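Local structure of PHO85 cyclin PHO80 (Saccharomyces cerevisiae, 2PMI) at residues 66-77 with 112-122. The protein acts as the cyclin partner of the cyclin-dependent kinase PHO85 and represses phosphate-starvation-responsive genes when phosphate is plentiful. Sequence-based numbering, arbitrary orientation.
Sequences RYHSKIPPNISI and FTLNSLTAHRF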
loop_
_atom_site.group_PDB
_atom_site.type_symbol
_atom_site.label_atom_id
_atom_site.label_comp_id
_atom_site.label_asym_id
_atom_site.label_seq_id
_atom_site.Cartn_x
_atom_site.Cartn_y
_atom_site.Cartn_z
ATOM N N ARG B 66 6.208 -11.498 24.936
ATOM C CA ARG B 66 6.246 -10.056 25.156
ATOM C C ARG B 66 4.858 -9.518 25.472
ATOM O O ARG B 66 4.722 -8.462 26.096
ATOM C CB ARG B 66 6.756 -9.338 23.907
ATOM C CG ARG B 66 8.209 -9.554 23.588
ATOM C CD ARG B 66 9.075 -8.879 24.619
ATOM N NE ARG B 66 10.434 -8.679 24.133
ATOM C CZ ARG B 66 11.388 -8.092 24.844
ATOM N NH1 ARG B 66 11.121 -7.656 26.069
ATOM N NH2 ARG B 66 12.601 -7.931 24.332
ATOM N N TYR B 67 3.834 -10.254 25.037
ATOM C CA TYR B 67 2.449 -9.833 25.222
ATOM C C TYR B 67 1.844 -10.190 26.568
ATOM O O TYR B 67 0.673 -9.920 26.824
ATOM C CB TYR B 67 1.592 -10.411 24.100
ATOM C CG TYR B 67 2.279 -10.338 22.763
ATOM C CD1 TYR B 67 3.022 -11.415 22.283
ATOM C CD2 TYR B 67 2.246 -9.168 22.002
ATOM C CE1 TYR B 67 3.721 -11.334 21.084
ATOM C CE2 TYR B 67 2.948 -9.073 20.795
ATOM C CZ TYR B 67 3.682 -10.164 20.347
ATOM O OH TYR B 67 4.383 -10.083 19.170
ATOM N N HIS B 68 2.648 -10.787 27.433
ATOM C CA HIS B 68 2.170 -11.171 28.745
ATOM C C HIS B 68 2.284 -10.046 29.753
ATOM O O HIS B 68 3.308 -9.375 29.824
ATOM C CB HIS B 68 2.952 -12.385 29.267
ATOM C CG HIS B 68 2.362 -13.697 28.868
ATOM N ND1 HIS B 68 2.595 -14.275 27.640
ATOM C CD2 HIS B 68 1.481 -14.503 29.506
ATOM C CE1 HIS B 68 1.877 -15.378 27.536
ATOM N NE2 HIS B 68 1.191 -15.539 28.654
ATOM N N SER B 69 1.225 -9.859 30.532
ATOM C CA SER B 69 1.191 -8.853 31.591
ATOM C C SER B 69 1.343 -9.664 32.878
ATOM O O SER B 69 0.971 -10.839 32.901
ATOM C CB SER B 69 -0.156 -8.127 31.589
ATOM O OG SER B 69 -0.436 -7.596 30.307
ATOM N N LYS B 70 1.879 -9.066 33.940
ATOM C CA LYS B 70 2.051 -9.810 35.188
ATOM C C LYS B 70 0.754 -10.290 35.841
ATOM O O LYS B 70 0.780 -11.228 36.639
ATOM C CB LYS B 70 2.872 -9.011 36.208
ATOM C CG LYS B 70 4.387 -9.188 36.050
ATOM C CD LYS B 70 5.140 -9.040 37.381
ATOM C CE LYS B 70 5.008 -7.644 37.995
ATOM N NZ LYS B 70 5.776 -7.516 39.276
ATOM N N ILE B 71 -0.370 -9.660 35.505
ATOM C CA ILE B 71 -1.682 -10.037 36.049
ATOM C C ILE B 71 -2.782 -9.376 35.223
ATOM O O ILE B 71 -2.566 -8.318 34.621
ATOM C CB ILE B 71 -1.868 -9.580 37.523
ATOM C CG1 ILE B 71 -1.619 -8.084 37.640
ATOM C CG2 ILE B 71 -0.926 -10.327 38.446
ATOM C CD1 ILE B 71 -1.645 -7.606 39.053
ATOM N N PRO B 72 -3.983 -9.979 35.197
ATOM C CA PRO B 72 -5.103 -9.421 34.428
ATOM C C PRO B 72 -5.387 -7.937 34.742
ATOM O O PRO B 72 -5.733 -7.584 35.874
ATOM C CB PRO B 72 -6.275 -10.329 34.822
ATOM C CG PRO B 72 -5.613 -11.613 35.169
ATOM C CD PRO B 72 -4.428 -11.145 35.973
ATOM N N PRO B 73 -5.234 -7.051 33.741
ATOM C CA PRO B 73 -5.491 -5.628 33.966
ATOM C C PRO B 73 -6.926 -5.475 34.437
ATOM O O PRO B 73 -7.794 -6.261 34.046
ATOM C CB PRO B 73 -5.275 -5.018 32.586
ATOM C CG PRO B 73 -4.251 -5.901 31.991
ATOM C CD PRO B 73 -4.777 -7.274 32.360
ATOM N N ASN B 74 -7.176 -4.469 35.269
ATOM C CA ASN B 74 -8.513 -4.251 35.800
ATOM C C ASN B 74 -9.487 -3.770 34.717
ATOM O O ASN B 74 -10.652 -4.170 34.689
ATOM C CB ASN B 74 -8.450 -3.255 36.970
ATOM C CG ASN B 74 -9.688 -3.308 37.862
ATOM O OD1 ASN B 74 -10.544 -4.189 37.724
ATOM N ND2 ASN B 74 -9.781 -2.364 38.792
ATOM N N ILE B 75 -9.015 -2.928 33.812
ATOM C CA ILE B 75 -9.881 -2.426 32.757
ATOM C C ILE B 75 -10.333 -3.535 31.818
ATOM O O ILE B 75 -9.522 -4.296 31.306
ATOM C CB ILE B 75 -9.177 -1.355 31.919
ATOM C CG1 ILE B 75 -10.131 -0.849 30.829
ATOM C CG2 ILE B 75 -7.900 -1.942 31.316
ATOM C CD1 ILE B 75 -9.640 0.392 30.077
ATOM N N SER B 76 -11.635 -3.609 31.582
ATOM C CA SER B 76 -12.176 -4.621 30.691
ATOM C C SER B 76 -11.587 -4.434 29.300
ATOM O O SER B 76 -11.041 -3.374 28.978
ATOM C CB SER B 76 -13.691 -4.516 30.602
ATOM O OG SER B 76 -14.066 -3.507 29.683
ATOM N N ILE B 77 -11.723 -5.475 28.483
ATOM C CA ILE B 77 -11.201 -5.492 27.128
ATOM C C ILE B 77 -11.852 -4.395 26.293
ATOM O O ILE B 77 -11.167 -3.626 25.615
ATOM C CB ILE B 77 -11.444 -6.890 26.488
ATOM C CG1 ILE B 77 -10.346 -7.194 25.479
ATOM C CG2 ILE B 77 -12.816 -6.959 25.830
ATOM C CD1 ILE B 77 -8.987 -7.299 26.116
ATOM N N PHE B 112 2.563 -17.796 21.746
ATOM C CA PHE B 112 1.473 -16.838 21.842
ATOM C C PHE B 112 0.087 -17.451 21.867
ATOM O O PHE B 112 -0.323 -18.110 20.921
ATOM C CB PHE B 112 1.482 -15.849 20.684
ATOM C CG PHE B 112 0.288 -14.941 20.696
ATOM C CD1 PHE B 112 0.109 -14.024 21.738
ATOM C CD2 PHE B 112 -0.725 -15.080 19.746
ATOM C CE1 PHE B 112 -1.062 -13.273 21.840
ATOM C CE2 PHE B 112 -1.906 -14.326 19.844
ATOM C CZ PHE B 112 -2.072 -13.426 20.893
ATOM N N THR B 113 -0.658 -17.196 22.930
ATOM C CA THR B 113 -2.006 -17.727 23.011
ATOM C C THR B 113 -2.935 -16.694 23.616
ATOM O O THR B 113 -2.716 -16.227 24.729
ATOM C CB THR B 113 -2.052 -18.986 23.848
ATOM O OG1 THR B 113 -1.109 -19.937 23.321
ATOM C CG2 THR B 113 -3.466 -19.565 23.824
ATOM N N LEU B 114 -3.974 -16.332 22.872
ATOM C CA LEU B 114 -4.905 -15.324 23.340
ATOM C C LEU B 114 -5.623 -15.779 24.593
ATOM O O LEU B 114 -6.408 -16.727 24.573
ATOM C CB LEU B 114 -5.932 -14.991 22.253
ATOM C CG LEU B 114 -7.022 -13.979 22.631
ATOM C CD1 LEU B 114 -6.385 -12.650 22.973
ATOM C CD2 LEU B 114 -8.006 -13.817 21.487
ATOM N N ASN B 115 -5.332 -15.109 25.694
ATOM C CA ASN B 115 -5.989 -15.420 26.943
ATOM C C ASN B 115 -5.995 -14.119 27.728
ATOM O O ASN B 115 -5.219 -13.198 27.428
ATOM C CB ASN B 115 -5.248 -16.530 27.702
ATOM C CG ASN B 115 -3.840 -16.133 28.119
ATOM O OD1 ASN B 115 -3.641 -15.193 28.879
ATOM N ND2 ASN B 115 -2.858 -16.862 27.627
ATOM N N SER B 116 -6.873 -14.038 28.721
ATOM C CA SER B 116 -6.977 -12.833 29.516
ATOM C C SER B 116 -5.714 -12.544 30.300
ATOM O O SER B 116 -5.757 -12.396 31.516
ATOM C CB SER B 116 -8.156 -12.929 30.476
ATOM O OG SER B 116 -7.856 -13.782 31.548
ATOM N N LEU B 117 -4.587 -12.464 29.610
ATOM C CA LEU B 117 -3.329 -12.161 30.270
ATOM C C LEU B 117 -2.409 -11.606 29.203
ATOM O O LEU B 117 -1.331 -11.092 29.509
ATOM C CB LEU B 117 -2.726 -13.420 30.877
ATOM C CG LEU B 117 -1.782 -13.222 32.061
ATOM C CD1 LEU B 117 -2.495 -12.443 33.161
ATOM C CD2 LEU B 117 -1.329 -14.576 32.586
ATOM N N THR B 118 -2.864 -11.704 27.951
ATOM C CA THR B 118 -2.123 -11.218 26.789
ATOM C C THR B 118 -2.925 -10.245 25.937
ATOM O O THR B 118 -2.362 -9.371 25.268
ATOM C CB THR B 118 -1.730 -12.366 25.851
ATOM O OG1 THR B 118 -2.846 -13.262 25.689
ATOM C CG2 THR B 118 -0.503 -13.071 26.374
ATOM N N ALA B 119 -4.242 -10.425 25.957
ATOM C CA ALA B 119 -5.168 -9.625 25.162
ATOM C C ALA B 119 -4.826 -8.138 24.997
ATOM O O ALA B 119 -4.550 -7.690 23.885
ATOM C CB ALA B 119 -6.578 -9.796 25.704
ATOM N N HIS B 120 -4.841 -7.383 26.091
ATOM C CA HIS B 120 -4.552 -5.957 26.032
ATOM C C HIS B 120 -3.276 -5.640 25.299
ATOM O O HIS B 120 -3.301 -5.016 24.235
ATOM C CB HIS B 120 -4.482 -5.354 27.433
ATOM C CG HIS B 120 -5.774 -5.440 28.181
ATOM N ND1 HIS B 120 -6.997 -5.257 27.574
ATOM C CD2 HIS B 120 -6.033 -5.664 29.488
ATOM C CE1 HIS B 120 -7.955 -5.363 28.477
ATOM N NE2 HIS B 120 -7.396 -5.609 29.647
ATOM N N ARG B 121 -2.155 -6.062 25.872
ATOM C CA ARG B 121 -0.855 -5.809 25.265
ATOM C C ARG B 121 -0.861 -6.205 23.805
ATOM O O ARG B 121 -0.245 -5.542 22.977
ATOM C CB ARG B 121 0.225 -6.570 26.010
ATOM C CG ARG B 121 1.246 -5.672 26.618
ATOM C CD ARG B 121 1.653 -6.156 27.988
ATOM N NE ARG B 121 2.696 -5.283 28.502
ATOM C CZ ARG B 121 3.909 -5.194 27.969
ATOM N NH1 ARG B 121 4.225 -5.941 26.914
ATOM N NH2 ARG B 121 4.796 -4.344 28.473
ATOM N N PHE B 122 -1.562 -7.284 23.484
ATOM C CA PHE B 122 -1.643 -7.701 22.099
ATOM C C PHE B 122 -2.393 -6.638 21.318
ATOM O O PHE B 122 -1.890 -6.109 20.333
ATOM C CB PHE B 122 -2.407 -9.014 21.936
ATOM C CG PHE B 122 -2.789 -9.288 20.512
ATOM C CD1 PHE B 122 -1.823 -9.697 19.584
ATOM C CD2 PHE B 122 -4.090 -9.061 20.072
ATOM C CE1 PHE B 122 -2.152 -9.871 18.228
ATOM C CE2 PHE B 122 -4.434 -9.232 18.720
ATOM C CZ PHE B 122 -3.464 -9.637 17.795
#
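The His68 imidazole carries Thr118 CG2 over one face, a CH-pi contact in which the methyl lies 3.5 Å from the ring centroid and nearly on its normal, while Leu117 CD2 comes up at the ring's edge. ND1 is hydrogen-bonded to Thr65 OG1, a bond that restrains how the ring can turn. With chi1 at 44°, Thr118 turns its methyl away from its own carbonyl carbon and over the imidazole. Tyr67 and Phe112 meet obliquely instead, with ring planes at 72° and CD1 of Tyr67 3.9 Å from CD1 of Phe112. The third flat group, His120, projects from the first turn of its helix, and Pro73 comes up to its edge too closely for the modelled distance to be trusted; its NE2 gives a weak, bent hydrogen bond to Ile75 O (3.0 Å, 124° at the hydrogen), and Tyr80 meets the same ring.

Such side-chain contacts illustrate how a loop can be fastened to a helix start with few backbone bonds. Here a nearly straight one joins Ser69 N to Leu117 O at 3.0 Å, and Thr118 CA adds a CA-H...O contact to Tyr67 O. Leu117 also rests its CD1 against Pro72 CD at 3.7 Å. Arg121 passes its CD by Ser69 OG and sends its guanidinium on to a salt bridge between NH2 and Glu154. Ile77 CD1 touches Ala119 CB.

Within the all-helical cyclin fold, the loop 66-77, leading from helix 32-51 to helix 77-86, thus wraps round the N-terminal end of helix 119-134. Phe112, Leu114 and Phe122 pack on helix 92-108, Ser116 bonds to Glu51 of helix 32-51, and Tyr67 and Arg121 lean on helix 152-164.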